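Local coordinates for protein xyloglucan-specific endo-beta-1,4-glucanase BoGH5A (Bacteroides ovatus, PDB 3ZMR) that cleaves the beta-1,4-glucan backbone of xyloglucan internally, with retention of the beta configuration, and releases xyloglucan oligosaccharides for a gut bacterium, at residues Met122-Asn127 with Leu432-Trp437; Phe168-Ile173 with Gly208-Ile213; Ile212-Trp217 with Gly259-Asn264. One frame throughout, in Å; residues are numbered along the deposited sequence. Where two conformers were deposited one is given.

Contact 1: residues Met122-Asn127 with Leu432-Trp437; sequences MKAGVN and LVPLYW. With GLC (alpha-D-glucopyranose), chain L; BGC (beta-D-glucopyranose), chain C.
Asn127 grips the carbonyl oxygen of Tyr436 twice. Its backbone N donates to Tyr436 O at 2.8 Å, roughly in line with the C=O bond, while its side-chain ND2 reaches the same oxygen at 3.1 Å from well above the carbonyl plane. CG of Asn127 lies anti to its own carbonyl carbon (chi1 -75°), which carries the amide back over strand 433-436 and against Trp437. There Asn127 CG meets Trp437 CE3 at 3.5 Å; amide and indole planes are 58° apart, so this is oblique packing and not a stack. The indole also offers a face to the bound glucose, modelled as both anomers: C3 of the alpha form lies about 3.9 Å above the ring plane, toward its rim. Trp437 is a substrate-binding residue, and its NE1 hydrogen-bonds to O2 of another glucose of the bound glycan.

Behind this first shell the backbones pair in parallel, with Gly125 N giving to Pro434 O and Tyr436 N to Gly125 O (3.0 Å). Water 1 donates to both of these acceptors, Gly125 O and Pro434 O. Leu435 CD2 rests 3.5 Å from Gly125 CA, where a beta carbon would clash, so the missing side chain makes room for the leucine. The Asn127 amide is turned by outside partners: Arg172 NH1 gives to OD1, and ND2 also gives to Gly394 O.

The pair joins the first and eighth strands of the (beta/alpha)8 barrel. Strand 170-173 flanks 125-127, strand 391-396 flanks 433-436, and helix 406-429 packs outside on Pro434 and Tyr436.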
loop_
_atom_site.group_PDB
_atom_site.type_symbol
_atom_site.label_atom_id
_atom_site.label_comp_id
_atom_site.label_asym_id
_atom_site.label_seq_id
_atom_site.Cartn_x
_atom_site.Cartn_y
_atom_site.Cartn_z
ATOM N N MET A 122 12.241 -3.424 11.879
ATOM C CA MET A 122 12.464 -2.381 10.875
ATOM C C MET A 122 12.691 -1.030 11.512
ATOM O O MET A 122 13.601 -0.301 11.105
ATOM C CB MET A 122 11.324 -2.391 9.849
ATOM C CG MET A 122 11.444 -3.594 8.912
ATOM S SD MET A 122 10.079 -3.991 7.790
ATOM C CE MET A 122 10.088 -2.491 6.880
ATOM N N LYS A 123 11.855 -0.725 12.506
ATOM C CA LYS A 123 12.009 0.403 13.456
ATOM C C LYS A 123 11.691 1.788 12.878
ATOM O O LYS A 123 10.675 2.381 13.211
ATOM C CB LYS A 123 13.386 0.407 14.122
ATOM C CG LYS A 123 13.527 -0.715 15.159
ATOM C CD LYS A 123 14.963 -0.899 15.627
ATOM C CE LYS A 123 15.291 -2.377 15.788
ATOM N NZ LYS A 123 16.509 -2.630 16.602
ATOM N N ALA A 124 12.618 2.317 12.094
ATOM C CA ALA A 124 12.439 3.626 11.455
ATOM C C ALA A 124 13.263 3.723 10.204
ATOM O O ALA A 124 14.250 3.006 9.996
ATOM C CB ALA A 124 12.825 4.752 12.374
ATOM N N GLY A 125 12.886 4.651 9.359
ATOM C CA GLY A 125 13.622 4.811 8.142
ATOM C C GLY A 125 13.469 6.120 7.421
ATOM O O GLY A 125 12.958 7.119 7.979
ATOM N N VAL A 126 13.933 6.118 6.176
ATOM C CA VAL A 126 13.924 7.311 5.333
ATOM C C VAL A 126 13.650 6.923 3.884
ATOM O O VAL A 126 13.891 5.797 3.465
ATOM C CB VAL A 126 15.293 8.051 5.455
ATOM C CG1 VAL A 126 16.420 7.242 4.835
ATOM C CG2 VAL A 126 15.270 9.463 4.906
ATOM N N ASN A 127 13.130 7.877 3.127
ATOM C CA ASN A 127 12.983 7.777 1.702
ATOM C C ASN A 127 14.166 8.373 0.982
ATOM O O ASN A 127 14.703 9.391 1.416
ATOM C CB ASN A 127 11.775 8.551 1.211
ATOM C CG ASN A 127 10.454 7.868 1.506
ATOM O OD1 ASN A 127 9.918 7.201 0.636
ATOM N ND2 ASN A 127 9.923 8.037 2.712
ATOM N N LEU A 432 3.620 1.421 14.480
ATOM C CA LEU A 432 3.730 1.805 13.064
ATOM C C LEU A 432 5.189 2.100 12.732
ATOM O O LEU A 432 5.952 2.583 13.585
ATOM C CB LEU A 432 2.896 3.062 12.776
ATOM C CG LEU A 432 1.525 3.135 13.443
ATOM C CD1 LEU A 432 0.903 4.481 13.126
ATOM C CD2 LEU A 432 0.616 1.984 13.031
ATOM N N VAL A 433 5.591 1.811 11.501
ATOM C CA VAL A 433 6.957 2.053 11.056
ATOM C C VAL A 433 7.055 3.374 10.283
ATOM O O VAL A 433 6.489 3.472 9.202
ATOM C CB VAL A 433 7.456 0.926 10.110
ATOM C CG1 VAL A 433 8.870 1.182 9.627
ATOM C CG2 VAL A 433 7.352 -0.436 10.798
ATOM N N PRO A 434 7.764 4.373 10.837
ATOM C CA PRO A 434 7.745 5.707 10.212
ATOM C C PRO A 434 8.930 5.939 9.275
ATOM O O PRO A 434 10.073 5.787 9.708
ATOM C CB PRO A 434 7.835 6.634 11.415
ATOM C CG PRO A 434 8.701 5.896 12.363
ATOM C CD PRO A 434 8.334 4.435 12.196
ATOM N N LEU A 435 8.658 6.301 8.027
ATOM C CA LEU A 435 9.695 6.600 7.017
ATOM C C LEU A 435 9.623 8.076 6.574
ATOM O O LEU A 435 8.646 8.530 6.010
ATOM C CB LEU A 435 9.571 5.680 5.801
ATOM C CG LEU A 435 9.386 4.190 6.055
ATOM C CD1 LEU A 435 9.329 3.462 4.722
ATOM C CD2 LEU A 435 10.499 3.667 6.914
ATOM N N TYR A 436 10.690 8.798 6.916
ATOM C CA TYR A 436 10.805 10.244 6.682
ATOM C C TYR A 436 10.967 10.565 5.200
ATOM O O TYR A 436 11.704 9.905 4.496
ATOM C CB TYR A 436 12.014 10.785 7.457
ATOM C CG TYR A 436 12.205 12.285 7.299
ATOM C CD1 TYR A 436 11.462 13.194 8.032
ATOM C CD2 TYR A 436 13.106 12.776 6.373
ATOM C CE1 TYR A 436 11.640 14.567 7.851
ATOM C CE2 TYR A 436 13.252 14.128 6.159
ATOM C CZ TYR A 436 12.534 15.019 6.916
ATOM O OH TYR A 436 12.650 16.357 6.717
ATOM N N TRP A 437 10.288 11.620 4.755
ATOM C CA TRP A 437 10.355 12.082 3.366
ATOM C C TRP A 437 11.556 12.997 3.160
ATOM O O TRP A 437 11.524 14.177 3.500
ATOM C CB TRP A 437 9.058 12.782 2.925
ATOM C CG TRP A 437 9.124 13.140 1.476
ATOM C CD1 TRP A 437 9.212 14.404 0.952
ATOM C CD2 TRP A 437 9.160 12.246 0.343
ATOM N NE1 TRP A 437 9.279 14.337 -0.406
ATOM C CE2 TRP A 437 9.272 13.043 -0.821
ATOM C CE3 TRP A 437 9.127 10.878 0.204
ATOM C CZ2 TRP A 437 9.333 12.499 -2.129
ATOM C CZ3 TRP A 437 9.187 10.333 -1.087
ATOM C CH2 TRP A 437 9.281 11.138 -2.232
HETATM C C1 GLC L . 3.453 12.018 -1.415
HETATM C C2 GLC L . 4.068 11.555 -2.731
HETATM C C3 GLC L . 5.426 12.211 -2.987
HETATM C C4 GLC L . 5.226 13.726 -2.866
HETATM C C5 GLC L . 4.476 14.075 -1.573
HETATM C C6 GLC L . 4.254 15.571 -1.364
HETATM O O2 GLC L . 4.136 10.154 -2.724
HETATM O O3 GLC L . 5.995 11.792 -4.247
HETATM O O4 GLC L . 6.513 14.280 -2.842
HETATM O O5 GLC L . 3.239 13.400 -1.523
HETATM O O6 GLC L . 5.364 16.050 -0.628
HETATM C C2 BGC C . 3.894 11.448 -2.799
HETATM C C3 BGC C . 5.248 12.164 -2.932
HETATM C C4 BGC C . 5.136 13.667 -2.699
HETATM C C5 BGC C . 4.435 13.799 -1.340
HETATM C C6 BGC C . 4.325 15.256 -0.925
HETATM C C1 BGC C . 3.033 11.816 -1.581
HETATM O O2 BGC C . 4.115 10.039 -2.791
HETATM O O3 BGC C . 5.771 11.911 -4.253
HETATM O O4 BGC C . 6.453 14.286 -2.777
HETATM O O5 BGC C . 3.111 13.229 -1.378
HETATM O O6 BGC C . 3.801 15.977 -2.054
HETATM O O HOH W 1 11.708 8.032 10.379
#

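Contact 2: residues Phe168-Ile173 with Gly208-Ile213; sequences FDVVRI and GLYVII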
loop_
_atom_site.group_PDB
_atom_site.type_symbol
_atom_site.label_atom_id
_atom_site.label_comp_id
_atom_site.label_asym_id
_atom_site.label_seq_id
_atom_site.Cartn_x
_atom_site.Cartn_y
_atom_site.Cartn_z
ATOM N N PHE A 168 19.075 4.618 11.160
ATOM C CA PHE A 168 17.938 4.162 10.355
ATOM C C PHE A 168 18.176 2.732 9.919
ATOM O O PHE A 168 19.284 2.369 9.544
ATOM C CB PHE A 168 17.747 5.037 9.138
ATOM C CG PHE A 168 17.399 6.446 9.471
ATOM C CD1 PHE A 168 16.120 6.758 9.868
ATOM C CD2 PHE A 168 18.353 7.457 9.433
ATOM C CE1 PHE A 168 15.771 8.049 10.173
ATOM C CE2 PHE A 168 17.994 8.764 9.739
ATOM C CZ PHE A 168 16.707 9.059 10.107
ATOM N N ASP A 169 17.100 1.948 9.906
ATOM C CA ASP A 169 17.210 0.561 9.474
ATOM C C ASP A 169 16.475 0.198 8.182
ATOM O O ASP A 169 16.607 -0.919 7.698
ATOM C CB ASP A 169 16.827 -0.370 10.605
ATOM C CG ASP A 169 17.861 -0.337 11.745
ATOM O OD1 ASP A 169 19.114 -0.357 11.499
ATOM O OD2 ASP A 169 17.431 -0.248 12.880
ATOM N N VAL A 170 15.706 1.146 7.641
ATOM C CA VAL A 170 14.905 0.940 6.418
ATOM C C VAL A 170 15.081 2.118 5.476
ATOM O O VAL A 170 15.082 3.264 5.916
ATOM C CB VAL A 170 13.379 0.866 6.723
ATOM C CG1 VAL A 170 12.566 0.560 5.463
ATOM C CG2 VAL A 170 13.070 -0.130 7.799
ATOM N N VAL A 171 15.171 1.836 4.193
ATOM C CA VAL A 171 15.095 2.887 3.169
ATOM C C VAL A 171 13.984 2.517 2.184
ATOM O O VAL A 171 13.888 1.360 1.741
ATOM C CB VAL A 171 16.439 3.144 2.453
ATOM C CG1 VAL A 171 16.969 1.930 1.696
ATOM C CG2 VAL A 171 16.354 4.351 1.539
ATOM N N ARG A 172 13.102 3.475 1.909
ATOM C CA ARG A 172 12.145 3.372 0.809
ATOM C C ARG A 172 12.715 4.124 -0.381
ATOM O O ARG A 172 13.161 5.277 -0.254
ATOM C CB ARG A 172 10.791 3.958 1.229
ATOM C CG ARG A 172 9.715 3.951 0.150
ATOM C CD ARG A 172 8.378 4.292 0.741
ATOM N NE ARG A 172 7.239 4.362 -0.164
ATOM C CZ ARG A 172 6.770 5.486 -0.712
ATOM N NH1 ARG A 172 7.403 6.641 -0.577
ATOM N NH2 ARG A 172 5.643 5.471 -1.412
ATOM N N ILE A 173 12.766 3.420 -1.512
ATOM C CA ILE A 173 13.285 3.901 -2.790
ATOM C C ILE A 173 12.111 3.957 -3.761
ATOM O O ILE A 173 11.760 2.942 -4.376
ATOM C CB ILE A 173 14.417 3.012 -3.327
ATOM C CG1 ILE A 173 15.529 2.856 -2.296
ATOM C CG2 ILE A 173 14.962 3.562 -4.641
ATOM C CD1 ILE A 173 16.695 1.974 -2.722
ATOM N N GLY A 208 23.359 -2.733 5.018
ATOM C CA GLY A 208 22.691 -3.305 6.169
ATOM C C GLY A 208 21.263 -2.826 6.355
ATOM O O GLY A 208 20.699 -2.988 7.425
ATOM N N LEU A 209 20.686 -2.243 5.318
ATOM C CA LEU A 209 19.310 -1.732 5.401
ATOM C C LEU A 209 18.245 -2.703 4.875
ATOM O O LEU A 209 18.502 -3.481 3.950
ATOM C CB LEU A 209 19.229 -0.445 4.584
ATOM C CG LEU A 209 20.118 0.705 5.072
ATOM C CD1 LEU A 209 20.203 1.765 3.985
ATOM C CD2 LEU A 209 19.536 1.287 6.369
ATOM N N TYR A 210 17.041 -2.633 5.444
ATOM C CA TYR A 210 15.838 -3.070 4.732
ATOM C C TYR A 210 15.584 -2.119 3.592
ATOM O O TYR A 210 15.790 -0.910 3.735
ATOM C CB TYR A 210 14.618 -3.125 5.650
ATOM C CG TYR A 210 14.620 -4.265 6.648
ATOM C CD1 TYR A 210 14.039 -5.477 6.342
ATOM C CD2 TYR A 210 15.160 -4.099 7.917
ATOM C CE1 TYR A 210 14.012 -6.515 7.251
ATOM C CE2 TYR A 210 15.168 -5.138 8.821
ATOM C CZ TYR A 210 14.595 -6.357 8.468
ATOM O OH TYR A 210 14.574 -7.402 9.372
ATOM N N VAL A 211 15.096 -2.651 2.468
ATOM C CA VAL A 211 14.855 -1.860 1.261
ATOM C C VAL A 211 13.441 -2.106 0.766
ATOM O O VAL A 211 13.032 -3.256 0.660
ATOM C CB VAL A 211 15.861 -2.168 0.145
ATOM C CG1 VAL A 211 15.534 -1.369 -1.104
ATOM C CG2 VAL A 211 17.291 -1.902 0.663
ATOM N N ILE A 212 12.707 -1.044 0.487
ATOM C CA ILE A 212 11.411 -1.076 -0.140
ATOM C C ILE A 212 11.501 -0.415 -1.519
ATOM O O ILE A 212 11.964 0.738 -1.616
ATOM C CB ILE A 212 10.354 -0.330 0.700
ATOM C CG1 ILE A 212 10.155 -0.943 2.085
ATOM C CG2 ILE A 212 9.028 -0.267 -0.048
ATOM C CD1 ILE A 212 9.524 -0.007 3.101
ATOM N N ILE A 213 11.108 -1.112 -2.580
ATOM C CA ILE A 213 10.958 -0.510 -3.920
ATOM C C ILE A 213 9.490 -0.528 -4.318
ATOM O O ILE A 213 8.758 -1.463 -3.968
ATOM C CB ILE A 213 11.823 -1.191 -4.993
ATOM C CG1 ILE A 213 11.523 -2.685 -5.118
ATOM C CG2 ILE A 213 13.297 -0.931 -4.701
ATOM C CD1 ILE A 213 12.253 -3.352 -6.268
HETATM O O HOH W 2 18.373 -2.928 8.975
#
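Val171 pushes CG1 into a hollow between Leu209 and Val211, with Leu209 CD1 and Val211 CG2 each 4.0 Å from that methyl. Its chi1 of 62° sets CG1 between the backbone N and the carbonyl carbon, directed at the partner strand. On the same face Ile173 bends back with CD1 to 3.9 Å from Val211 CG1, and its CB lies by Ile213 CG2. On the other face Ile212 reaches back diagonally, and its CD1 meets Val170 CG1 at 3.9 Å; Val170 CG2 lies by Tyr210 CB.

Just ahead of the strand, Leu209 turns CD2 against the partner backbone, 3.4 Å from Phe168 O. The Tyr210 ring presents an edge to Asp169 O, with CD2 3.5 Å from that oxygen, which also accepts Tyr210 N. Four backbone bonds, the last from Ile173 N to Ile212 O at 2.8 Å, set the parallel register.

These are the barrel's second and third strands. Val170, Tyr210, Arg172 and Ile212 face the interior; Arg172 forms salt bridges to Glu334 and Glu395, the inferred nucleophile, and bonds to Asn127 OD1. The Tyr210 ring packs on helix 115-122. Val171, Val211 and Ile213 face outward onto helix 191-206, with helix 157-165 covering Val171 and Leu209.

Contact 3: residues Ile212-Trp217 with Gly259-Asn264; sequences IINIHW and GTNEVN. With XYS (alpha-D-xylopyranose), chain B; BGC (beta-D-glucopyranose), chain C; GLC (alpha-D-glucopyranose), chain L.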
loop_
_atom_site.group_PDB
_atom_site.type_symbol
_atom_site.label_atom_id
_atom_site.label_comp_id
_atom_site.label_asym_id
_atom_site.label_seq_id
_atom_site.Cartn_x
_atom_site.Cartn_y
_atom_site.Cartn_z
ATOM N N ILE A 212 12.707 -1.044 0.487
ATOM C CA ILE A 212 11.411 -1.076 -0.140
ATOM C C ILE A 212 11.501 -0.415 -1.519
ATOM O O ILE A 212 11.964 0.738 -1.616
ATOM C CB ILE A 212 10.354 -0.330 0.700
ATOM C CG1 ILE A 212 10.155 -0.943 2.085
ATOM C CG2 ILE A 212 9.028 -0.267 -0.048
ATOM C CD1 ILE A 212 9.524 -0.007 3.101
ATOM N N ILE A 213 11.108 -1.112 -2.580
ATOM C CA ILE A 213 10.958 -0.510 -3.920
ATOM C C ILE A 213 9.490 -0.528 -4.318
ATOM O O ILE A 213 8.758 -1.463 -3.968
ATOM C CB ILE A 213 11.823 -1.191 -4.993
ATOM C CG1 ILE A 213 11.523 -2.685 -5.118
ATOM C CG2 ILE A 213 13.297 -0.931 -4.701
ATOM C CD1 ILE A 213 12.253 -3.352 -6.268
ATOM N N ASN A 214 9.050 0.481 -5.047
ATOM C CA ASN A 214 7.679 0.571 -5.509
ATOM C C ASN A 214 7.610 0.867 -7.006
ATOM O O ASN A 214 8.623 0.867 -7.710
ATOM C CB ASN A 214 6.883 1.564 -4.675
ATOM C CG ASN A 214 7.134 3.012 -5.047
ATOM O OD1 ASN A 214 7.957 3.325 -5.914
ATOM N ND2 ASN A 214 6.485 3.907 -4.338
ATOM N N ILE A 215 6.393 1.042 -7.501
ATOM C CA ILE A 215 6.140 1.823 -8.730
ATOM C C ILE A 215 5.419 3.089 -8.242
ATOM O O ILE A 215 4.358 3.020 -7.644
ATOM C CB ILE A 215 5.295 1.075 -9.777
ATOM C CG1 ILE A 215 5.965 -0.224 -10.227
ATOM C CG2 ILE A 215 5.084 2.010 -10.973
ATOM C CD1 ILE A 215 5.086 -1.035 -11.149
ATOM N N HIS A 216 6.007 4.257 -8.492
ATOM C CA HIS A 216 5.543 5.491 -7.881
ATOM C C HIS A 216 4.562 6.181 -8.840
ATOM O O HIS A 216 4.066 5.563 -9.790
ATOM C CB HIS A 216 6.747 6.383 -7.545
ATOM C CG HIS A 216 6.541 7.319 -6.390
ATOM N ND1 HIS A 216 6.452 6.870 -5.100
ATOM C CD2 HIS A 216 6.445 8.679 -6.328
ATOM C CE1 HIS A 216 6.324 7.903 -4.279
ATOM N NE2 HIS A 216 6.335 9.023 -5.003
ATOM N N TRP A 217 4.310 7.462 -8.615
ATOM C CA TRP A 217 3.335 8.246 -9.381
ATOM C C TRP A 217 3.611 8.232 -10.892
ATOM O O TRP A 217 2.735 7.950 -11.694
ATOM C CB TRP A 217 3.388 9.689 -8.865
ATOM C CG TRP A 217 2.572 10.674 -9.655
ATOM C CD1 TRP A 217 1.193 10.778 -9.730
ATOM C CD2 TRP A 217 3.095 11.707 -10.513
ATOM N NE1 TRP A 217 0.839 11.809 -10.587
ATOM C CE2 TRP A 217 1.983 12.405 -11.051
ATOM C CE3 TRP A 217 4.392 12.143 -10.830
ATOM C CZ2 TRP A 217 2.134 13.499 -11.884
ATOM C CZ3 TRP A 217 4.530 13.233 -11.681
ATOM C CH2 TRP A 217 3.426 13.881 -12.192
ATOM N N GLY A 259 3.357 -2.133 -4.036
ATOM C CA GLY A 259 2.803 -2.264 -5.382
ATOM C C GLY A 259 2.522 -0.945 -6.113
ATOM O O GLY A 259 2.676 -0.850 -7.338
ATOM N N THR A 260 2.073 0.037 -5.332
ATOM C CA THR A 260 1.589 1.315 -5.853
ATOM C C THR A 260 2.003 2.436 -4.896
ATOM O O THR A 260 2.566 2.177 -3.843
ATOM C CB THR A 260 0.037 1.324 -6.025
ATOM O OG1 THR A 260 -0.593 1.410 -4.734
ATOM C CG2 THR A 260 -0.461 0.099 -6.788
ATOM N N ASN A 261 1.684 3.669 -5.267
ATOM C CA ASN A 261 1.921 4.798 -4.394
ATOM C C ASN A 261 0.565 5.354 -3.920
ATOM O O ASN A 261 -0.126 4.680 -3.160
ATOM C CB ASN A 261 2.811 5.825 -5.082
ATOM C CG ASN A 261 3.234 6.943 -4.154
ATOM O OD1 ASN A 261 3.616 6.696 -3.016
ATOM N ND2 ASN A 261 3.179 8.183 -4.638
ATOM N N GLU A 262 0.176 6.552 -4.394
ATOM C CA GLU A 262 -1.031 7.260 -3.936
ATOM C C GLU A 262 -2.103 7.236 -5.032
ATOM O O GLU A 262 -2.211 8.171 -5.828
ATOM C CB GLU A 262 -0.727 8.707 -3.489
ATOM C CG GLU A 262 0.222 8.822 -2.320
ATOM C CD GLU A 262 0.485 10.243 -1.883
ATOM O OE1 GLU A 262 -0.015 11.174 -2.597
ATOM O OE2 GLU A 262 1.220 10.401 -0.860
ATOM N N VAL A 263 -2.868 6.153 -5.100
ATOM C CA VAL A 263 -3.883 5.980 -6.152
ATOM C C VAL A 263 -5.048 6.918 -5.808
ATOM O O VAL A 263 -5.538 6.949 -4.690
ATOM C CB VAL A 263 -4.358 4.517 -6.267
ATOM C CG1 VAL A 263 -5.530 4.416 -7.257
ATOM C CG2 VAL A 263 -3.178 3.651 -6.698
ATOM N N ASN A 264 -5.455 7.675 -6.822
ATOM C CA ASN A 264 -6.469 8.724 -6.760
ATOM C C ASN A 264 -7.264 8.663 -8.059
ATOM O O ASN A 264 -6.813 8.084 -9.015
ATOM C CB ASN A 264 -5.734 10.110 -6.700
ATOM C CG ASN A 264 -6.650 11.288 -6.566
ATOM O OD1 ASN A 264 -6.643 12.185 -7.421
ATOM N ND2 ASN A 264 -7.414 11.330 -5.493
HETATM C C1 XYS B . 4.366 14.475 -8.296
HETATM C C2 XYS B . 2.968 14.998 -8.716
HETATM C C3 XYS B . 2.048 14.845 -7.511
HETATM C C4 XYS B . 2.051 13.422 -6.967
HETATM C C5 XYS B . 3.471 12.881 -6.708
HETATM O O2 XYS B . 2.935 16.390 -9.156
HETATM O O3 XYS B . 0.693 15.187 -7.819
HETATM O O4 XYS B . 1.327 13.420 -5.748
HETATM O O5 XYS B . 4.293 13.112 -7.843
HETATM C C2 BGC C . 3.894 11.448 -2.799
HETATM C C3 BGC C . 5.248 12.164 -2.932
HETATM C C4 BGC C . 5.136 13.667 -2.699
HETATM C C5 BGC C . 4.435 13.799 -1.340
HETATM C C6 BGC C . 4.325 15.256 -0.925
HETATM C C1 BGC C . 3.033 11.816 -1.581
HETATM O O2 BGC C . 4.115 10.039 -2.791
HETATM O O3 BGC C . 5.771 11.911 -4.253
HETATM O O4 BGC C . 6.453 14.286 -2.777
HETATM O O5 BGC C . 3.111 13.229 -1.378
HETATM O O6 BGC C . 3.801 15.977 -2.054
HETATM C C1 GLC L . 3.453 12.018 -1.415
HETATM C C2 GLC L . 4.068 11.555 -2.731
HETATM C C3 GLC L . 5.426 12.211 -2.987
HETATM C C4 GLC L . 5.226 13.726 -2.866
HETATM C C5 GLC L . 4.476 14.075 -1.573
HETATM C C6 GLC L . 4.254 15.571 -1.364
HETATM O O2 GLC L . 4.136 10.154 -2.724
HETATM O O3 GLC L . 5.995 11.792 -4.247
HETATM O O4 GLC L . 6.513 14.280 -2.842
HETATM O O5 GLC L . 3.239 13.400 -1.523
HETATM O O6 GLC L . 5.364 16.050 -0.628
HETATM O O HOH W 3 4.580 2.850 -2.054
HETATM O O HOH W 4 2.049 1.851 -9.017
#
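Asn261, whose amide lies over one face of the His216 ring, gives ND2 to O2 of the beta-glucose at 2.8 Å. The alpha anomer modelled in the same place takes that bond too, and either form receives a second one on O3 from His216 NE2, at 3.0 Å for beta. Two neighbouring hydroxyls of one sugar are thus held by two stacked side chains. The ring and amide planes are 25° apart, and Asn261 ND2 sits 3.1 Å above the ring, near its rim, without bonding to it. CG of Asn261 is anti to the backbone N (chi1 -173°), which stretches the amide across to the histidine.

A second shell fixes both groups. Asn214 ND2 donates to His216 ND1 at 3.1 Å, within 1° of the ring plane, so ND1 accepts and NE2 carries the proton given to the sugar. Asn214 is itself oriented by Val175 N, which bonds to its OD1, and Arg172 NH2 gives to Asn261 OD1, settling which end of that amide faces the sugar. Water 3 joins Asn214 ND2 to Thr260 O, and water 4 bridges the backbones from Ile215 O to Gly259 O; the CA traces draw together toward His216 and Asn261. Trp217 carries a xylose on its ring face, with C2 3.4 Å above the plane over the ring centre.

Asn261 followed by Glu262, the proton donor by similarity, is the Asn-Glu pair of family 5 and its clan at the end of the fourth barrel strand. Bonds to O2 and O3 fix the sugar beside Glu262 and Glu395, the inferred nucleophile; the two anomers at its C1 are consistent with the reducing end of a cleaved product.

Following the chain from the N terminus, 122-127 supplies the first barrel strand, whose partner 432-437 comes about 300 residues later; contact 1 therefore closes the barrel by joining its first and last strands. The other two contacts nest inside that long loop. Contact 2 closes a 34-residue loop containing helix 191-206, a beta-alpha-beta crossover between the second and third strands. Contact 3 starts where contact 2 ends, sharing Ile212 and Ile213, and closes a 41-residue loop holding helix 227-248 and the fourth strand. Arg172 of contact 2 links all three, bonding Asn127 in contact 1 and Asn261 in contact 3, while Leu435 and Ile212 pack together inside the barrel.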